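Local coordinates for protein hydrogenase 2 maturation peptidase (Thaumarchaeota archaeon SCGC AB-539-E09, PDB 5TTX) that probably acts as the maturation endopeptidase that removes a C-terminal extension from the large subunit of a [NiFe] hydrogenase, at residues R18-D23 with R131-L137; R78-L84 with V123-I129. Where two conformers were deposited one is given. Residue numbers count along the deposited sequence, not the author numbering.

Contact 1 (R18-D23 with R131-L137); sequences RLMGDD and RSLKPSL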
ATOM      1  N   ARG A  18      12.863 -48.037   5.311  1.00 28.77           N
ATOM      2  CA  ARG A  18      13.467 -49.212   5.956  1.00 29.82           C
ATOM      3  C   ARG A  18      13.679 -50.388   5.014  1.00 35.74           C
ATOM      4  O   ARG A  18      14.492 -51.261   5.324  1.00 35.58           O
ATOM      5  CB  ARG A  18      12.596 -49.721   7.103  1.00 34.46           C
ATOM      6  CG  ARG A  18      12.724 -48.941   8.376  1.00 39.33           C
ATOM      7  CD  ARG A  18      11.736 -49.429   9.384  1.00 30.82           C
ATOM      8  NE  ARG A  18      11.587 -48.489  10.509  1.00 33.61           N
ATOM      9  CZ  ARG A  18      12.331 -48.536  11.613  1.00 31.48           C
ATOM     10  NH1 ARG A  18      13.281 -49.462  11.741  1.00 30.21           N
ATOM     11  NH2 ARG A  18      12.117 -47.683  12.607  1.00 33.06           N
ATOM     12  N   LEU A  19      12.933 -50.464   3.913  1.00 29.29           N
ATOM     13  CA  LEU A  19      13.039 -51.565   2.968  1.00 31.80           C
ATOM     14  C   LEU A  19      14.126 -51.344   1.926  1.00 37.46           C
ATOM     15  O   LEU A  19      14.324 -52.206   1.053  1.00 34.28           O
ATOM     16  CB  LEU A  19      11.708 -51.759   2.250  1.00 34.68           C
ATOM     17  CG  LEU A  19      10.487 -51.776   3.152  1.00 33.68           C
ATOM     18  CD1 LEU A  19       9.252 -51.956   2.294  1.00 34.94           C
ATOM     19  CD2 LEU A  19      10.607 -52.921   4.152  1.00 30.16           C
HETATM   20  N   MSE A  20      14.812 -50.208   1.981  1.00 26.76           N
HETATM   21  CA  MSE A  20      15.818 -49.879   0.983  1.00 37.42           C
HETATM   22  C   MSE A  20      17.189 -49.778   1.623  1.00 36.54           C
HETATM   23  O   MSE A  20      17.896 -48.788   1.449  1.00 35.88           O
HETATM   24  CB  MSE A  20      15.461 -48.573   0.267  1.00 29.82           C
HETATM   25  CG  MSE A  20      14.139 -48.656  -0.430  1.00 42.75           C
HETATM   26 SE   MSE A  20      14.186 -49.784  -2.046  1.00 56.98          SE
HETATM   27  CE  MSE A  20      12.434 -49.247  -2.796  1.00 62.64           C
ATOM     28  N   GLY A  21      17.548 -50.799   2.380  1.00 32.61           N
ATOM     29  CA  GLY A  21      18.924 -50.907   2.826  1.00 35.82           C
ATOM     30  C   GLY A  21      19.321 -49.747   3.705  1.00 29.56           C
ATOM     31  O   GLY A  21      18.690 -49.467   4.729  1.00 31.10           O
ATOM     32  N   ASP A  22      20.382 -49.057   3.310  1.00 29.38           N
ATOM     33  CA  ASP A  22      20.903 -47.995   4.158  1.00 24.18           C
ATOM     34  C   ASP A  22      20.032 -46.734   4.148  1.00 28.36           C
ATOM     35  O   ASP A  22      20.311 -45.808   4.921  1.00 28.54           O
ATOM     36  CB  ASP A  22      22.340 -47.664   3.751  1.00 23.69           C
ATOM     37  CG  ASP A  22      23.313 -48.791   4.057  1.00 30.41           C
ATOM     38  OD1 ASP A  22      24.376 -48.836   3.406  1.00 33.51           O
ATOM     39  OD2 ASP A  22      23.017 -49.651   4.937  1.00 36.24           O
ATOM     40  N   ASP A  23      18.973 -46.667   3.332  1.00 30.12           N
ATOM     41  CA  ASP A  23      18.013 -45.579   3.512  1.00 27.95           C
ATOM     42  C   ASP A  23      17.263 -45.693   4.822  1.00 31.87           C
ATOM     43  O   ASP A  23      16.573 -44.744   5.206  1.00 32.14           O
ATOM     44  CB  ASP A  23      16.998 -45.530   2.371  1.00 31.31           C
ATOM     45  CG  ASP A  23      16.364 -44.158   2.219  1.00 38.54           C
ATOM     46  OD1 ASP A  23      17.118 -43.162   2.318  1.00 43.38           O
ATOM     47  OD2 ASP A  23      15.133 -44.061   1.976  1.00 34.34           O
ATOM     48  N   ARG A 131      26.030 -47.131   2.107  1.00 32.79           N
ATOM     49  CA  ARG A 131      26.769 -48.045   1.263  1.00 30.01           C
ATOM     50  C   ARG A 131      25.902 -48.503   0.113  1.00 29.19           C
ATOM     51  O   ARG A 131      26.306 -48.449  -1.050  1.00 25.93           O
ATOM     52  CB  ARG A 131      27.237 -49.275   2.048  1.00 26.07           C
ATOM     53  CG  ARG A 131      27.910 -50.286   1.116  1.00 26.12           C
ATOM     54  CD  ARG A 131      28.071 -51.686   1.743  1.00 33.82           C
ATOM     55  NE  ARG A 131      28.670 -52.581   0.763  1.00 29.39           N
ATOM     56  CZ  ARG A 131      28.839 -53.900   0.930  1.00 44.89           C
ATOM     57  NH1 ARG A 131      28.454 -54.491   2.045  1.00 31.28           N
ATOM     58  NH2 ARG A 131      29.399 -54.625  -0.036  1.00 32.99           N
ATOM     59  N   SER A 132      24.697 -48.947   0.431  1.00 31.21           N
ATOM     60  CA  SER A 132      23.814 -49.482  -0.584  1.00 31.45           C
ATOM     61  C   SER A 132      22.369 -49.137  -0.249  1.00 35.04           C
ATOM     62  O   SER A 132      21.932 -49.235   0.911  1.00 33.82           O
ATOM     63  CB  SER A 132      24.003 -51.003  -0.687  1.00 31.86           C
ATOM     64  OG  SER A 132      22.876 -51.573  -1.284  1.00 35.82           O
ATOM     65  N   LEU A 133      21.640 -48.734  -1.288  1.00 37.15           N
ATOM     66  CA  LEU A 133      20.213 -48.439  -1.232  1.00 33.42           C
ATOM     67  C   LEU A 133      19.398 -49.512  -1.933  1.00 27.28           C
ATOM     68  O   LEU A 133      18.192 -49.336  -2.143  1.00 36.17           O
ATOM     69  CB  LEU A 133      19.931 -47.069  -1.862  1.00 31.68           C
ATOM     70  CG  LEU A 133      20.725 -45.923  -1.209  1.00 40.11           C
ATOM     71  CD1 LEU A 133      20.777 -44.629  -2.091  1.00 37.78           C
ATOM     72  CD2 LEU A 133      20.203 -45.624   0.215  1.00 21.10           C
ATOM     73  N   LYS A 134      20.044 -50.594  -2.348  1.00 27.80           N
ATOM     74  CA  LYS A 134      19.323 -51.708  -2.928  1.00 36.59           C
ATOM     75  C   LYS A 134      18.295 -52.229  -1.920  1.00 34.79           C
ATOM     76  O   LYS A 134      18.473 -52.079  -0.705  1.00 35.35           O
ATOM     77  CB  LYS A 134      20.298 -52.810  -3.334  1.00 41.60           C
ATOM     78  CG  LYS A 134      21.083 -52.494  -4.622  1.00 44.78           C
ATOM     79  CD  LYS A 134      21.983 -53.672  -5.035  1.00 43.95           C
ATOM     80  CE  LYS A 134      23.102 -53.935  -4.003  1.00 50.91           C
ATOM     81  NZ  LYS A 134      24.089 -52.806  -3.790  1.00 49.95           N
ATOM     82  N   PRO A 135      17.181 -52.776  -2.402  1.00 37.68           N
ATOM     83  CA  PRO A 135      16.179 -53.346  -1.490  1.00 32.56           C
ATOM     84  C   PRO A 135      16.791 -54.339  -0.509  1.00 36.52           C
ATOM     85  O   PRO A 135      17.553 -55.234  -0.889  1.00 40.01           O
ATOM     86  CB  PRO A 135      15.186 -54.025  -2.442  1.00 37.07           C
ATOM     87  CG  PRO A 135      15.254 -53.123  -3.700  1.00 35.61           C
ATOM     88  CD  PRO A 135      16.720 -52.751  -3.810  1.00 33.99           C
ATOM     89  N   SER A 136      16.417 -54.181   0.764  1.00 32.65           N
ATOM     90  CA  SER A 136      17.017 -54.870   1.897  1.00 37.81           C
ATOM     91  C   SER A 136      16.370 -54.380   3.186  1.00 40.57           C
ATOM     92  O   SER A 136      16.105 -53.183   3.332  1.00 34.46           O
ATOM     93  CB  SER A 136      18.530 -54.622   1.960  1.00 37.27           C
ATOM     94  OG  SER A 136      19.111 -55.293   3.070  1.00 35.74           O
ATOM     95  N   LEU A 137      16.112 -55.305   4.107  1.00 37.81           N
ATOM     96  CA  LEU A 137      15.679 -55.013   5.465  1.00 42.94           C
ATOM     97  C   LEU A 137      16.832 -54.606   6.366  1.00 45.68           C
ATOM     98  O   LEU A 137      16.588 -54.193   7.508  1.00 40.73           O
ATOM     99  CB  LEU A 137      14.982 -56.244   6.073  1.00 33.95           C
ATOM    100  CG  LEU A 137      13.822 -56.743   5.214  1.00 40.83           C
ATOM    101  CD1 LEU A 137      13.315 -58.098   5.664  1.00 43.77           C
ATOM    102  CD2 LEU A 137      12.706 -55.719   5.216  1.00 37.24           C
TER
HETATM  103  O   HOH W   1      13.963 -53.119   7.718  1.00 44.87           O
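Backbone hydrogen bonds join these two loops. Ser-136 is held both ways: its N donates to Leu-19 O (2.9 Å) and its O accepts from Gly-21 N (2.9 Å), a single beta bridge centred on Met-20 and Ser-136. Asp-22 N adds a third bond, to Ser-132 O (2.9 Å). CA-H...O contacts fill in between, Pro-135 CA to Leu-19 O at 3.3 Å and Leu-133 CA to Met-20 O at 3.6 Å. Gly-21 sits at positive phi against Ser-132 O and Lys-134 O, where a CB would clash with both carbonyls.

The Asp-22 carboxylate bridges two backbone amides of the other loop: its OD1 accepts from Arg-131 N (2.7 Å) and Ser-132 N (3.0 Å), while OD2 accepts from Ser-140 N. Ser-132 OG accepts from Lys-134 N (3.2 Å), forming an ST turn. A water donates to Arg-18 O (3.1 Å) and Leu-137 O (2.8 Å).

Apolar contacts are sparse: Leu-19 CD2 meets Leu-137 CD2 (3.7 Å), the selenium SE of Met-20, a selenomethionine, meets Pro-135 CG (3.9 Å), and Leu-133 CD2 lies 3.9 Å from Asp-23 CB.

The contact joins the loop between strand 10-15 and helix 25-34 to that between strand 122-128 and helix 141-158. In E. coli HybD the loop after the first strand supplies an acidic metal ligand, probably matched by Asp-23; no metal is seen here, and Asp-23 OD2 accepts from Asn-17 N. Arg-18 salt-bridges Asp-31 of helix 25-34 and Asp-46 of strand 42-48, and Asp-22 rests against Val-143 of helix 141-158.

Contact 2 (R78-L84 with V123-I129); sequences RLSKSIL and VTLIGCI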
ATOM      1  N   ARG A  78      30.017 -42.215   6.718  1.00 29.64           N
ATOM      2  CA  ARG A  78      30.347 -40.833   7.039  1.00 36.52           C
ATOM      3  C   ARG A  78      29.075 -40.058   7.394  1.00 34.18           C
ATOM      4  O   ARG A  78      28.029 -40.207   6.755  1.00 32.83           O
ATOM      5  CB  ARG A  78      31.075 -40.192   5.845  1.00 37.51           C
ATOM      6  CG  ARG A  78      31.365 -38.727   5.958  1.00 33.39           C
ATOM      7  CD  ARG A  78      32.422 -38.416   7.002  1.00 32.24           C
ATOM      8  NE  ARG A  78      33.670 -39.143   6.787  1.00 27.09           N
ATOM      9  CZ  ARG A  78      34.581 -38.883   5.852  1.00 32.77           C
ATOM     10  NH1 ARG A  78      35.674 -39.636   5.786  1.00 44.49           N
ATOM     11  NH2 ARG A  78      34.419 -37.886   4.987  1.00 32.62           N
ATOM     12  N   LEU A  79      29.152 -39.253   8.441  1.00 30.72           N
ATOM     13  CA  LEU A  79      28.029 -38.444   8.894  1.00 34.59           C
ATOM     14  C   LEU A  79      28.262 -36.984   8.534  1.00 31.40           C
ATOM     15  O   LEU A  79      29.402 -36.523   8.446  1.00 33.04           O
ATOM     16  CB  LEU A  79      27.802 -38.564  10.414  1.00 23.21           C
ATOM     17  CG  LEU A  79      27.213 -39.887  10.911  1.00 34.60           C
ATOM     18  CD1 LEU A  79      27.007 -39.865  12.461  1.00 28.97           C
ATOM     19  CD2 LEU A  79      25.920 -40.227  10.174  1.00 28.11           C
ATOM     20  N   SER A  80      27.164 -36.259   8.352  1.00 34.13           N
ATOM     21  CA  SER A  80      27.191 -34.873   7.895  1.00 31.02           C
ATOM     22  C   SER A  80      26.131 -34.101   8.662  1.00 31.87           C
ATOM     23  O   SER A  80      24.938 -34.406   8.551  1.00 36.90           O
ATOM     24  CB  SER A  80      26.911 -34.792   6.393  1.00 31.76           C
ATOM     25  OG  SER A  80      27.477 -33.630   5.856  1.00 48.21           O
ATOM     26  N   LYS A  81      26.545 -33.102   9.427  1.00 31.02           N
ATOM     27  CA  LYS A  81      25.609 -32.296  10.194  1.00 26.59           C
ATOM     28  C   LYS A  81      25.492 -30.933   9.532  1.00 33.96           C
ATOM     29  O   LYS A  81      26.502 -30.307   9.206  1.00 40.49           O
ATOM     30  CB  LYS A  81      26.063 -32.149  11.652  1.00 29.61           C
ATOM     31  CG  LYS A  81      25.098 -31.344  12.530  1.00 41.82           C
ATOM     32  CD  LYS A  81      25.549 -31.337  13.989  1.00 43.93           C
ATOM     33  CE  LYS A  81      27.039 -31.065  14.099  1.00 55.18           C
ATOM     34  NZ  LYS A  81      27.305 -29.650  14.487  1.00 71.94           N
ATOM     35  N   SER A  82      24.270 -30.470   9.341  1.00 32.63           N
ATOM     36  CA  SER A  82      24.061 -29.148   8.785  1.00 29.93           C
ATOM     37  C   SER A  82      22.898 -28.488   9.505  1.00 35.66           C
ATOM     38  O   SER A  82      22.125 -29.126  10.228  1.00 37.36           O
ATOM     39  CB  SER A  82      23.791 -29.208   7.264  1.00 25.33           C
ATOM     40  OG  SER A  82      22.748 -30.112   6.983  1.00 33.49           O
ATOM     41  N   ILE A  83      22.767 -27.200   9.252  1.00 39.38           N
ATOM     42  CA  ILE A  83      21.775 -26.349   9.880  1.00 41.99           C
ATOM     43  C   ILE A  83      21.002 -25.647   8.774  1.00 47.46           C
ATOM     44  O   ILE A  83      21.596 -25.076   7.855  1.00 53.96           O
ATOM     45  CB  ILE A  83      22.447 -25.324  10.806  1.00 44.74           C
ATOM     46  CG1 ILE A  83      23.292 -26.050  11.861  1.00 39.65           C
ATOM     47  CG2 ILE A  83      21.419 -24.387  11.423  1.00 42.32           C
ATOM     48  CD1 ILE A  83      22.472 -26.826  12.862  1.00 40.15           C
ATOM     49  N   LEU A  84      19.696 -25.699   8.855  1.00 41.20           N
ATOM     50  CA  LEU A  84      18.835 -24.865   8.047  1.00 36.21           C
ATOM     51  C   LEU A  84      18.462 -23.639   8.874  1.00 40.50           C
ATOM     52  O   LEU A  84      17.724 -23.752   9.854  1.00 40.98           O
ATOM     53  CB  LEU A  84      17.594 -25.633   7.623  1.00 28.95           C
ATOM     54  CG  LEU A  84      16.675 -24.710   6.838  1.00 41.08           C
ATOM     55  CD1 LEU A  84      17.386 -24.325   5.533  1.00 39.58           C
ATOM     56  CD2 LEU A  84      15.335 -25.386   6.575  1.00 48.32           C
ATOM     57  N   VAL A 123      16.773 -25.890  13.659  0.50 38.64           N
ATOM     58  CA  VAL A 123      16.657 -26.990  12.694  0.50 32.91           C
ATOM     59  C   VAL A 123      18.052 -27.524  12.379  0.50 29.70           C
ATOM     60  O   VAL A 123      18.925 -26.774  11.924  0.50 27.37           O
ATOM     61  CB  VAL A 123      15.944 -26.555  11.401  0.50 33.23           C
ATOM     62  CG1 VAL A 123      15.833 -27.736  10.415  0.50 31.41           C
ATOM     63  CG2 VAL A 123      14.565 -26.012  11.717  0.50 29.96           C
ATOM     64  N   THR A 124      18.241 -28.827  12.583  1.00 29.71           N
ATOM     65  CA  THR A 124      19.516 -29.526  12.451  1.00 24.54           C
ATOM     66  C   THR A 124      19.287 -30.771  11.585  1.00 30.05           C
ATOM     67  O   THR A 124      18.272 -31.458  11.725  1.00 30.01           O
ATOM     68  CB  THR A 124      20.096 -29.922  13.819  1.00 29.59           C
ATOM     69  OG1 THR A 124      20.556 -28.764  14.513  1.00 35.10           O
ATOM     70  CG2 THR A 124      21.295 -30.905  13.686  1.00 27.67           C
ATOM     71  N   LEU A 125      20.210 -31.041  10.666  1.00 24.60           N
ATOM     72  CA  LEU A 125      20.066 -32.172   9.756  1.00 24.43           C
ATOM     73  C   LEU A 125      21.336 -32.994   9.847  1.00 28.68           C
ATOM     74  O   LEU A 125      22.443 -32.447   9.767  1.00 27.82           O
ATOM     75  CB  LEU A 125      19.807 -31.754   8.304  1.00 23.75           C
ATOM     76  CG  LEU A 125      18.508 -31.028   7.998  1.00 34.65           C
ATOM     77  CD1 LEU A 125      18.760 -29.505   7.927  1.00 31.87           C
ATOM     78  CD2 LEU A 125      17.945 -31.535   6.721  1.00 32.82           C
ATOM     79  N   ILE A 126      21.161 -34.290  10.081  1.00 23.07           N
ATOM     80  CA  ILE A 126      22.251 -35.240  10.168  1.00 27.01           C
ATOM     81  C   ILE A 126      22.042 -36.254   9.053  1.00 24.19           C
ATOM     82  O   ILE A 126      21.084 -37.047   9.086  1.00 26.93           O
ATOM     83  CB  ILE A 126      22.294 -35.918  11.544  1.00 30.91           C
ATOM     84  CG1 ILE A 126      22.670 -34.880  12.622  1.00 27.26           C
ATOM     85  CG2 ILE A 126      23.246 -37.098  11.521  1.00 22.75           C
ATOM     86  CD1 ILE A 126      22.374 -35.350  14.046  1.00 35.04           C
ATOM     87  N   GLY A 127      22.914 -36.216   8.054  1.00 27.70           N
ATOM     88  CA  GLY A 127      22.852 -37.135   6.936  1.00 27.65           C
ATOM     89  C   GLY A 127      23.947 -38.174   7.073  1.00 36.53           C
ATOM     90  O   GLY A 127      25.015 -37.896   7.637  1.00 33.62           O
ATOM     91  N   CYS A 128      23.675 -39.368   6.543  1.00 27.32           N
ATOM     92  CA  CYS A 128      24.604 -40.486   6.532  1.00 24.18           C
ATOM     93  C   CYS A 128      24.852 -40.956   5.104  1.00 24.83           C
ATOM     94  O   CYS A 128      23.902 -41.203   4.356  1.00 34.21           O
ATOM     95  CB  CYS A 128      24.051 -41.652   7.358  1.00 33.76           C
ATOM     96  SG  CYS A 128      25.124 -43.087   7.302  1.00 29.43           S
ATOM     97  N   ILE A 129      26.118 -41.063   4.711  1.00 22.02           N
ATOM     98  CA  ILE A 129      26.420 -41.581   3.378  1.00 23.36           C
ATOM     99  C   ILE A 129      26.151 -43.079   3.382  1.00 30.06           C
ATOM    100  O   ILE A 129      26.731 -43.789   4.202  1.00 27.76           O
ATOM    101  CB  ILE A 129      27.862 -41.307   2.966  1.00 22.83           C
ATOM    102  CG1 ILE A 129      28.118 -39.793   2.966  1.00 26.21           C
ATOM    103  CG2 ILE A 129      28.153 -41.955   1.576  1.00 20.65           C
ATOM    104  CD1 ILE A 129      29.539 -39.422   2.567  1.00 21.10           C
TER
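Arg-78, Leu-125 and Val-123 mark the start, middle and far end of an antiparallel pairing between strands 79-83 and 122-128. Arg-78 precedes its strand; its O accepts from Ile-129 N (2.9 Å), its CB packs on Ile-129 CD1 (3.7 Å), and the guanidinium leads away from the partner strand.

Leu-125 and Ser-82 form a hydrogen-bonded pair: Ser-82 N donates to Leu-125 O and Leu-125 N to Ser-82 O, both at 2.7 Å. Leu-125 CB lies 3.6 Å from Ser-82 OG and Leu-125 CD1 4.1 Å from Leu-84 CB. Here this face meets a second subunit, whose Gln-95 hydrogen-bonds Ser-82 OG and whose Arg-98 packs on Leu-125; at its Ser-80 end it meets Leu-72 of its own chain.

Val-123 closes the pairing. Val-123 O takes a weak bond from Leu-84 N (3.3 Å) and Val-123 CG1 touches Leu-84 CB (3.9 Å), close to Met-99 of the second subunit.

Between Arg-78 and Leu-125, Ser-80 and Gly-127 form another hydrogen-bonded pair, N to O at 2.8 Å in both directions. At its Leu-79 end the opposite face is apolar: Leu-79 CD2 lies 3.7 Å from Cys-128 CB and 4.3 Å from Ile-126 CG2.

The axes of 79-83 and 123-128 approach to 4.5 Å, at 161°. Main-chain hydrogen bonds, which almost any sequence could make, hold the strands together; what is specific lies in the side chains, with Leu-79 and Cys-128 packing on helices 25-34 and 141-158, and Ser-82 and Leu-125 meeting the second subunit.

In the fold
The two contacts draw on neighbouring parts of the chain: 123-129 of contact 2 is followed, after Pro-130, by 131-137 of contact 1, and their centres lie about 19 Å apart. Contact 2, about 8 Å from the chain's centre, is regular sheet pairing that adds the antiparallel edge strand 79-83 to an otherwise parallel sheet; it is partly buried and borders a second subunit. Contact 1, about 18 Å out at the surface, is irregular loop pairing that no other chain of the assembly touches. Both rely on main-chain hydrogen bonds, but contact 1 supplements them with a carboxylate and a bridging water, whereas contact 2 adds mainly aliphatic packing. Along the sequence, contact 2 is nested inside contact 1.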